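PDB 3PM7: uncharacterized protein from Enterococcus faecalis, which is of unknown function but carries a PC4-like (transcriptional coactivator p15) domain and so may bind nucleic acid, as relatives of that family do. Local coordinates for residues A[6-11]-A[30-35]; A[25-30]-A[37-42]. All coordinates share one frame; numbering follows the deposited sequence.

From the N terminus, helix 3-8 runs straight into strand 9-18, and contact 1 is made at this junction, where residues 6-11 meet the loop 30-35. It closes a long loop that holds the rest of strand 9-18 and most of strand 24-30. Contact 2 closes a much shorter one, pairing 25-30 with 37-42 as the two arms of a hairpin. The two loops cross, since 25-30 lies inside the first and 37-42 beyond it, and Ile30 belongs to both contacts. Backbone bonds from Leu10 and Glu11 to Leu29 join them within one antiparallel sheet, so the N-terminal helix, strand 9-18 and the central hairpin are tied together.

Contact 1: A[6-11]-A[30-35]; sequences SYEILE and ISWNGR. With SO4 (sulfate ion), chain C.
The backbone oxygen of Glu8 receives two groups from the start of the loop 30-35: Ser31 N donates a hydrogen bond to Glu8 O at 2.9 Å, and the CA-H of Ile30 leans on the same oxygen in a weaker contact. The bond is fairly straight, 161° at the hydrogen, with its donor tilted a little from the carbonyl plane. Glu8 is also the last helical residue before Ile9 turns into strand, so the contact ties this helix-to-strand junction to the end of strand 24-30 and the loop leading into strand 38-44.

The side chain of Glu8 makes a second attachment. With CG anti to the carbonyl carbon (chi1 -62°) and the chain extended beyond it, the carboxylate reaches the turn after the strand, where Asn33 N donates to Glu8 OE1 at 3.2 Å. That donor arrives from the anti side and well out of the carboxylate plane. The other oxygen, OE2, lies at the edge of the Trp32 ring, 3.9 Å from CE3, with carboxylate and indole planes nearly perpendicular. Ile30 CG2 sits over the centre of one face of the same indole, 3.5 Å above its plane, and both residues pack on Trp44. Ile9 and Ile30, a non-hydrogen-bonded antiparallel pair, lie side by side with Ile9 CG1 3.9 Å from Ile30 CD1, while Leu10 CD1 touches Ser31 CB. Leu10 and Glu11 both face Leu29 in a classic beta bulge. Farther along the loop, Arg35 holds a sulfate, probably from the crystallisation liquor, through NH1 and NH2.

Backbone and carboxylate of one residue thus hold the loop at two points, Ser31 N and Asn33 N. The latter N-H probably compensates OE1 only in part, and Asn33 OD1, 3.5 Å from Glu8 OE1, would work against it.

Contact 2: A[25-30]-A[37-42]; sequences KELNLI and PKFDLR
Leu29, paired with Phe39, and Leu27, paired with Leu41, both have CG anti to the backbone N (chi1 179° and 180°), whereas Phe39 has its CG beside the backbone N and anti to the carbonyl carbon. In Leu29 the next torsion, chi2 72°, swings CD1 over one face of the Phe39 ring, 4.0 Å from the centroid and almost on the ring normal: a CH-pi contact. The same methyl also touches Pro37 CB. Farther along this face, Leu27 CB meets Leu41 CD1 at 4.0 Å as the two side chains cross obliquely.

Between the backbones, Glu26 with Arg42, Asn28 with Asp40 and Ile30 with Lys38 form the hydrogen-bonded pairs of an antiparallel hairpin, each with two N-H...O bonds. Asp40 N approaches Asn28 O nearly along the C=O axis, at 2.8 Å.

The other face is more polar, with Ile30 among its charged and amide groups. Here Asp40 and Arg42 form a side-on salt bridge: NE binds OD1 and NH2 binds OD2, both at 2.7 Å, each oxygen using its syn lone pair and both lying close to the guanidinium plane. A water donates to Asp40 OD1 and bonds more weakly to Asp40 O and Asn28 ND2, while Ile30 CD1 lies 3.8 Å from Asp40 OD1. Thr56 supplies a further hydrogen bond to Asp40 OD2, and Gly52 O accepts one from Arg42 NH1.

Phe39 also stacks with Phe62, and Leu41 packs on Leu41 of the second subunit, which places the leucine face toward helix 59-71 and the dimer interface. On the more polar face the buried carboxylate is matched by a paired guanidinium, a water and a hydroxyl, which would probably keep Asp40 ionised within the sheet.

Contact 1: A[6-11]-A[30-35]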
ATOM      1  N   SER A   6      18.579  -6.521   1.082  1.00 50.68           N
ATOM      2  CA  SER A   6      19.315  -5.261   0.960  1.00 52.96           C
ATOM      3  C   SER A   6      19.623  -4.933  -0.497  1.00 50.45           C
ATOM      4  O   SER A   6      19.678  -3.771  -0.886  1.00 53.13           O
ATOM      5  CB  SER A   6      20.611  -5.299   1.772  1.00 57.07           C
ATOM      6  OG  SER A   6      21.592  -6.094   1.124  1.00 60.41           O
ATOM      7  N   TYR A   7      19.826  -5.967  -1.303  1.00 44.63           N
ATOM      8  CA  TYR A   7      20.042  -5.781  -2.728  1.00 37.56           C
ATOM      9  C   TYR A   7      18.736  -5.422  -3.460  1.00 36.01           C
ATOM     10  O   TYR A   7      18.721  -4.627  -4.411  1.00 36.84           O
ATOM     11  CB  TYR A   7      20.650  -7.055  -3.317  1.00 40.12           C
ATOM     12  CG  TYR A   7      20.985  -6.946  -4.788  1.00 49.25           C
ATOM     13  CD1 TYR A   7      20.179  -7.554  -5.753  1.00 49.01           C
ATOM     14  CD2 TYR A   7      22.110  -6.230  -5.218  1.00 51.44           C
ATOM     15  CE1 TYR A   7      20.484  -7.458  -7.104  1.00 46.76           C
ATOM     16  CE2 TYR A   7      22.420  -6.127  -6.563  1.00 49.89           C
ATOM     17  CZ  TYR A   7      21.605  -6.746  -7.500  1.00 49.74           C
ATOM     18  OH  TYR A   7      21.898  -6.638  -8.838  1.00 50.41           O
ATOM     19  N   GLU A   8      17.635  -6.021  -3.026  1.00 33.66           N
ATOM     20  CA  GLU A   8      16.353  -5.834  -3.704  1.00 34.90           C
ATOM     21  C   GLU A   8      15.693  -4.494  -3.354  1.00 33.14           C
ATOM     22  O   GLU A   8      15.001  -3.900  -4.184  1.00 33.36           O
ATOM     23  CB  GLU A   8      15.426  -7.014  -3.391  1.00 33.72           C
ATOM     24  CG  GLU A   8      15.994  -8.346  -3.897  1.00 38.77           C
ATOM     25  CD  GLU A   8      15.147  -9.540  -3.499  1.00 44.87           C
ATOM     26  OE1 GLU A   8      14.881 -10.385  -4.373  1.00 47.77           O
ATOM     27  OE2 GLU A   8      14.745  -9.635  -2.320  1.00 47.82           O
ATOM     28  N   ILE A   9      15.920  -4.004  -2.140  1.00 33.48           N
ATOM     29  CA  ILE A   9      15.389  -2.695  -1.750  1.00 30.45           C
ATOM     30  C   ILE A   9      16.244  -1.596  -2.355  1.00 34.55           C
ATOM     31  O   ILE A   9      17.406  -1.429  -1.990  1.00 39.83           O
ATOM     32  CB  ILE A   9      15.299  -2.568  -0.213  1.00 33.95           C
ATOM     33  CG1 ILE A   9      14.261  -3.577   0.309  1.00 35.69           C
ATOM     34  CG2 ILE A   9      14.910  -1.139   0.201  1.00 29.91           C
ATOM     35  CD1 ILE A   9      14.173  -3.672   1.805  1.00 38.80           C
ATOM     36  N   LEU A  10      15.686  -0.858  -3.305  1.00 34.78           N
ATOM     37  CA  LEU A  10      16.475   0.129  -4.024  1.00 32.52           C
ATOM     38  C   LEU A  10      16.457   1.450  -3.280  1.00 35.30           C
ATOM     39  O   LEU A  10      17.461   2.152  -3.228  1.00 34.76           O
ATOM     40  CB  LEU A  10      15.963   0.316  -5.449  1.00 31.74           C
ATOM     41  CG  LEU A  10      15.798  -0.997  -6.236  1.00 33.36           C
ATOM     42  CD1 LEU A  10      15.269  -0.731  -7.634  1.00 32.15           C
ATOM     43  CD2 LEU A  10      17.104  -1.750  -6.299  1.00 29.33           C
ATOM     44  N   GLU A  11      15.308   1.779  -2.707  1.00 33.71           N
ATOM     45  CA  GLU A  11      15.142   3.032  -1.992  1.00 36.46           C
ATOM     46  C   GLU A  11      14.144   2.830  -0.865  1.00 36.64           C
ATOM     47  O   GLU A  11      13.064   2.281  -1.076  1.00 31.13           O
ATOM     48  CB  GLU A  11      14.646   4.123  -2.942  1.00 39.13           C
ATOM     49  CG  GLU A  11      14.704   5.528  -2.369  1.00 47.58           C
ATOM     50  CD  GLU A  11      14.107   6.565  -3.303  1.00 60.08           C
ATOM     51  OE1 GLU A  11      13.377   6.185  -4.245  1.00 64.73           O
ATOM     52  OE2 GLU A  11      14.364   7.770  -3.096  1.00 67.86           O
ATOM     53  N   ILE A  30      11.367  -1.341  -4.887  1.00 25.03           N
ATOM     54  CA  ILE A  30      11.969  -2.658  -4.809  1.00 27.45           C
ATOM     55  C   ILE A  30      12.041  -3.325  -6.172  1.00 28.19           C
ATOM     56  O   ILE A  30      11.103  -3.209  -6.981  1.00 27.82           O
ATOM     57  CB  ILE A  30      11.151  -3.565  -3.875  1.00 28.99           C
ATOM     58  CG1 ILE A  30      11.157  -2.981  -2.465  1.00 30.40           C
ATOM     59  CG2 ILE A  30      11.731  -4.976  -3.834  1.00 29.90           C
ATOM     60  CD1 ILE A  30      10.751  -3.962  -1.429  1.00 26.42           C
ATOM     61  N   SER A  31      13.161  -3.997  -6.424  1.00 28.91           N
ATOM     62  CA  SER A  31      13.283  -4.873  -7.569  1.00 27.62           C
ATOM     63  C   SER A  31      13.290  -6.298  -7.013  1.00 30.72           C
ATOM     64  O   SER A  31      14.271  -6.706  -6.405  1.00 31.55           O
ATOM     65  CB  SER A  31      14.591  -4.599  -8.329  1.00 33.36           C
ATOM     66  OG  SER A  31      14.704  -5.413  -9.505  1.00 30.22           O
ATOM     67  N   TRP A  32      12.194  -7.044  -7.175  1.00 28.82           N
ATOM     68  CA  TRP A  32      12.209  -8.471  -6.804  1.00 31.11           C
ATOM     69  C   TRP A  32      12.982  -9.268  -7.846  1.00 33.45           C
ATOM     70  O   TRP A  32      12.596  -9.306  -9.016  1.00 32.99           O
ATOM     71  CB  TRP A  32      10.775  -9.050  -6.678  1.00 28.38           C
ATOM     72  CG  TRP A  32       9.896  -8.330  -5.665  1.00 31.52           C
ATOM     73  CD1 TRP A  32       8.730  -7.659  -5.919  1.00 33.47           C
ATOM     74  CD2 TRP A  32      10.112  -8.231  -4.248  1.00 28.90           C
ATOM     75  NE1 TRP A  32       8.219  -7.149  -4.752  1.00 31.29           N
ATOM     76  CE2 TRP A  32       9.046  -7.487  -3.715  1.00 31.90           C
ATOM     77  CE3 TRP A  32      11.103  -8.702  -3.381  1.00 33.94           C
ATOM     78  CZ2 TRP A  32       8.942  -7.202  -2.353  1.00 38.89           C
ATOM     79  CZ3 TRP A  32      10.992  -8.427  -2.033  1.00 36.26           C
ATOM     80  CH2 TRP A  32       9.919  -7.687  -1.529  1.00 37.71           C
ATOM     81  N   ASN A  33      14.083  -9.895  -7.428  1.00 34.93           N
ATOM     82  CA  ASN A  33      14.831 -10.800  -8.287  1.00 36.21           C
ATOM     83  C   ASN A  33      15.149 -10.222  -9.660  1.00 35.32           C
ATOM     84  O   ASN A  33      14.997 -10.920 -10.657  1.00 35.25           O
ATOM     85  CB  ASN A  33      14.069 -12.119  -8.489  1.00 41.28           C
ATOM     86  CG  ASN A  33      13.738 -12.815  -7.189  1.00 47.05           C
ATOM     87  OD1 ASN A  33      12.859 -12.374  -6.444  1.00 52.49           O
ATOM     88  ND2 ASN A  33      14.417 -13.926  -6.920  1.00 41.04           N
ATOM     89  N   GLY A  34      15.592  -8.966  -9.728  1.00 29.02           N
ATOM     90  CA  GLY A  34      16.038  -8.392 -10.994  1.00 27.27           C
ATOM     91  C   GLY A  34      14.897  -7.941 -11.898  1.00 32.33           C
ATOM     92  O   GLY A  34      15.110  -7.553 -13.050  1.00 35.36           O
ATOM     93  N   ARG A  35      13.675  -7.989 -11.384  1.00 27.93           N
ATOM     94  CA  ARG A  35      12.518  -7.562 -12.156  1.00 32.73           C
ATOM     95  C   ARG A  35      12.416  -6.024 -12.165  1.00 36.05           C
ATOM     96  O   ARG A  35      13.072  -5.348 -11.363  1.00 34.01           O
ATOM     97  CB  ARG A  35      11.237  -8.175 -11.549  1.00 34.81           C
ATOM     98  CG  ARG A  35      11.163  -9.710 -11.654  1.00 35.31           C
ATOM     99  CD  ARG A  35      11.093 -10.130 -13.103  1.00 39.08           C
ATOM    100  NE  ARG A  35       9.787  -9.777 -13.653  1.00 41.48           N
ATOM    101  CZ  ARG A  35       9.572  -9.535 -14.941  1.00 45.47           C
ATOM    102  NH1 ARG A  35      10.577  -9.579 -15.802  1.00 43.40           N
ATOM    103  NH2 ARG A  35       8.358  -9.235 -15.366  1.00 49.99           N
TER
HETATM  104  S   SO4 C  81       8.038 -10.093 -18.609  1.00134.38           S
HETATM  105  O1  SO4 C  81       6.982  -9.346 -17.929  1.00133.11           O
HETATM  106  O2  SO4 C  81       8.056 -11.465 -18.112  1.00134.83           O
HETATM  107  O3  SO4 C  81       7.780 -10.101 -20.046  1.00136.82           O
HETATM  108  O4  SO4 C  81       9.332  -9.465 -18.357  1.00132.72           O

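Contact 2: A[25-30]-A[37-42]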
ATOM      1  N   LYS A  25       5.704  -0.663   8.948  1.00 31.60           N
ATOM      2  CA  LYS A  25       5.025  -0.649   7.658  1.00 31.62           C
ATOM      3  C   LYS A  25       5.722   0.380   6.795  1.00 34.96           C
ATOM      4  O   LYS A  25       5.898   1.529   7.220  1.00 33.60           O
ATOM      5  CB  LYS A  25       3.533  -0.318   7.814  1.00 35.78           C
ATOM      6  CG  LYS A  25       2.726  -0.719   6.580  1.00 39.79           C
ATOM      7  CD  LYS A  25       1.203  -0.653   6.803  1.00 44.71           C
ATOM      8  CE  LYS A  25       0.674  -1.781   7.689  1.00 41.12           C
ATOM      9  NZ  LYS A  25      -0.726  -1.444   8.189  1.00 45.88           N
ATOM     10  N   GLU A  26       6.160  -0.023   5.601  1.00 34.04           N
ATOM     11  CA  GLU A  26       7.089   0.807   4.832  1.00 32.56           C
ATOM     12  C   GLU A  26       6.661   0.973   3.393  1.00 35.02           C
ATOM     13  O   GLU A  26       6.166   0.044   2.799  1.00 31.59           O
ATOM     14  CB  GLU A  26       8.489   0.162   4.823  1.00 33.05           C
ATOM     15  CG  GLU A  26       9.264   0.225   6.137  1.00 36.91           C
ATOM     16  CD  GLU A  26      10.598  -0.519   6.071  1.00 47.11           C
ATOM     17  OE1 GLU A  26      11.138  -0.740   4.948  1.00 46.06           O
ATOM     18  OE2 GLU A  26      11.112  -0.887   7.154  1.00 50.79           O
ATOM     19  N   LEU A  27       6.877   2.150   2.821  1.00 35.11           N
ATOM     20  CA  LEU A  27       6.844   2.281   1.373  1.00 30.31           C
ATOM     21  C   LEU A  27       8.284   2.220   0.888  1.00 31.90           C
ATOM     22  O   LEU A  27       9.093   3.097   1.227  1.00 31.18           O
ATOM     23  CB  LEU A  27       6.245   3.623   0.956  1.00 29.60           C
ATOM     24  CG  LEU A  27       6.203   3.804  -0.568  1.00 30.01           C
ATOM     25  CD1 LEU A  27       5.131   2.862  -1.145  1.00 31.28           C
ATOM     26  CD2 LEU A  27       5.881   5.247  -0.937  1.00 34.02           C
ATOM     27  N   ASN A  28       8.620   1.193   0.112  1.00 28.00           N
ATOM     28  CA  ASN A  28       9.958   1.072  -0.501  1.00 26.64           C
ATOM     29  C   ASN A  28       9.871   0.912  -2.002  1.00 29.03           C
ATOM     30  O   ASN A  28       8.854   0.443  -2.508  1.00 27.98           O
ATOM     31  CB  ASN A  28      10.694  -0.161   0.039  1.00 24.29           C
ATOM     32  CG  ASN A  28      11.021  -0.033   1.517  1.00 32.08           C
ATOM     33  OD1 ASN A  28      11.511   1.001   1.954  1.00 37.53           O
ATOM     34  ND2 ASN A  28      10.743  -1.076   2.289  1.00 30.67           N
ATOM     35  N   LEU A  29      10.942   1.280  -2.711  1.00 28.79           N
ATOM     36  CA  LEU A  29      11.060   0.944  -4.131  1.00 29.90           C
ATOM     37  C   LEU A  29      11.905  -0.318  -4.242  1.00 27.78           C
ATOM     38  O   LEU A  29      13.019  -0.379  -3.731  1.00 30.96           O
ATOM     39  CB  LEU A  29      11.692   2.084  -4.939  1.00 31.17           C
ATOM     40  CG  LEU A  29      11.872   1.772  -6.433  1.00 33.60           C
ATOM     41  CD1 LEU A  29      10.507   1.780  -7.097  1.00 31.58           C
ATOM     42  CD2 LEU A  29      12.792   2.782  -7.125  1.00 35.30           C
ATOM     43  N   ILE A  30      11.367  -1.341  -4.887  1.00 25.03           N
ATOM     44  CA  ILE A  30      11.969  -2.658  -4.809  1.00 27.45           C
ATOM     45  C   ILE A  30      12.041  -3.325  -6.172  1.00 28.19           C
ATOM     46  O   ILE A  30      11.103  -3.209  -6.981  1.00 27.82           O
ATOM     47  CB  ILE A  30      11.151  -3.565  -3.875  1.00 28.99           C
ATOM     48  CG1 ILE A  30      11.157  -2.981  -2.465  1.00 30.40           C
ATOM     49  CG2 ILE A  30      11.731  -4.976  -3.834  1.00 29.90           C
ATOM     50  CD1 ILE A  30      10.751  -3.962  -1.429  1.00 26.42           C
ATOM     51  N   PRO A  37      11.586  -2.387 -11.250  1.00 30.04           N
ATOM     52  CA  PRO A  37      11.321  -1.869  -9.909  1.00 28.58           C
ATOM     53  C   PRO A  37       9.887  -1.444  -9.730  1.00 28.48           C
ATOM     54  O   PRO A  37       9.269  -0.909 -10.649  1.00 30.10           O
ATOM     55  CB  PRO A  37      12.253  -0.637  -9.806  1.00 27.66           C
ATOM     56  CG  PRO A  37      13.353  -0.904 -10.812  1.00 28.58           C
ATOM     57  CD  PRO A  37      12.627  -1.608 -11.955  1.00 30.87           C
ATOM     58  N   LYS A  38       9.365  -1.664  -8.529  1.00 27.30           N
ATOM     59  CA  LYS A  38       8.007  -1.274  -8.209  1.00 31.14           C
ATOM     60  C   LYS A  38       7.915  -0.755  -6.774  1.00 29.15           C
ATOM     61  O   LYS A  38       8.660  -1.180  -5.899  1.00 31.89           O
ATOM     62  CB  LYS A  38       7.071  -2.467  -8.401  1.00 34.77           C
ATOM     63  CG  LYS A  38       6.782  -2.798  -9.869  1.00 40.59           C
ATOM     64  CD  LYS A  38       5.860  -4.012 -10.056  1.00 42.35           C
ATOM     65  CE  LYS A  38       5.826  -4.440 -11.528  1.00 51.68           C
ATOM     66  NZ  LYS A  38       4.907  -5.607 -11.800  1.00 61.12           N
ATOM     67  N   PHE A  39       6.993   0.162  -6.526  1.00 28.91           N
ATOM     68  CA  PHE A  39       6.710   0.563  -5.162  1.00 29.62           C
ATOM     69  C   PHE A  39       6.010  -0.562  -4.417  1.00 34.64           C
ATOM     70  O   PHE A  39       5.177  -1.263  -4.977  1.00 36.59           O
ATOM     71  CB  PHE A  39       5.884   1.844  -5.153  1.00 33.80           C
ATOM     72  CG  PHE A  39       6.662   3.042  -5.607  1.00 40.03           C
ATOM     73  CD1 PHE A  39       6.505   3.546  -6.890  1.00 44.98           C
ATOM     74  CD2 PHE A  39       7.580   3.639  -4.759  1.00 40.78           C
ATOM     75  CE1 PHE A  39       7.235   4.647  -7.310  1.00 47.82           C
ATOM     76  CE2 PHE A  39       8.333   4.732  -5.176  1.00 44.45           C
ATOM     77  CZ  PHE A  39       8.153   5.246  -6.445  1.00 47.00           C
ATOM     78  N   ASP A  40       6.361  -0.722  -3.146  1.00 33.54           N
ATOM     79  CA  ASP A  40       5.970  -1.875  -2.355  1.00 31.85           C
ATOM     80  C   ASP A  40       5.603  -1.361  -0.965  1.00 32.05           C
ATOM     81  O   ASP A  40       6.372  -0.618  -0.335  1.00 27.43           O
ATOM     82  CB  ASP A  40       7.135  -2.882  -2.279  1.00 31.36           C
ATOM     83  CG  ASP A  40       6.753  -4.181  -1.577  1.00 38.48           C
ATOM     84  OD1 ASP A  40       7.108  -4.381  -0.396  1.00 38.75           O
ATOM     85  OD2 ASP A  40       6.092  -5.015  -2.204  1.00 43.10           O
ATOM     86  N   LEU A  41       4.422  -1.739  -0.495  1.00 29.75           N
ATOM     87  CA  LEU A  41       3.898  -1.238   0.781  1.00 31.55           C
ATOM     88  C   LEU A  41       3.642  -2.448   1.661  1.00 29.33           C
ATOM     89  O   LEU A  41       2.807  -3.280   1.340  1.00 33.44           O
ATOM     90  CB  LEU A  41       2.584  -0.499   0.536  1.00 33.94           C
ATOM     91  CG  LEU A  41       2.028   0.382   1.651  1.00 47.48           C
ATOM     92  CD1 LEU A  41       3.028   1.451   1.997  1.00 43.32           C
ATOM     93  CD2 LEU A  41       0.709   1.010   1.216  1.00 53.47           C
ATOM     94  N   ARG A  42       4.374  -2.570   2.759  1.00 30.51           N
ATOM     95  CA  ARG A  42       4.432  -3.851   3.431  1.00 29.42           C
ATOM     96  C   ARG A  42       5.058  -3.710   4.814  1.00 30.34           C
ATOM     97  O   ARG A  42       5.799  -2.766   5.070  1.00 35.06           O
ATOM     98  CB  ARG A  42       5.285  -4.765   2.531  1.00 36.34           C
ATOM     99  CG  ARG A  42       5.756  -6.082   3.086  1.00 38.43           C
ATOM    100  CD  ARG A  42       6.670  -6.780   2.045  1.00 34.46           C
ATOM    101  NE  ARG A  42       6.147  -6.618   0.689  1.00 33.09           N
ATOM    102  CZ  ARG A  42       5.227  -7.405   0.126  1.00 38.81           C
ATOM    103  NH1 ARG A  42       4.721  -8.441   0.797  1.00 37.82           N
ATOM    104  NH2 ARG A  42       4.814  -7.162  -1.121  1.00 34.82           N
TER
HETATM  105  O   HOH W   1       8.099  -2.462   1.246  1.00 31.74           O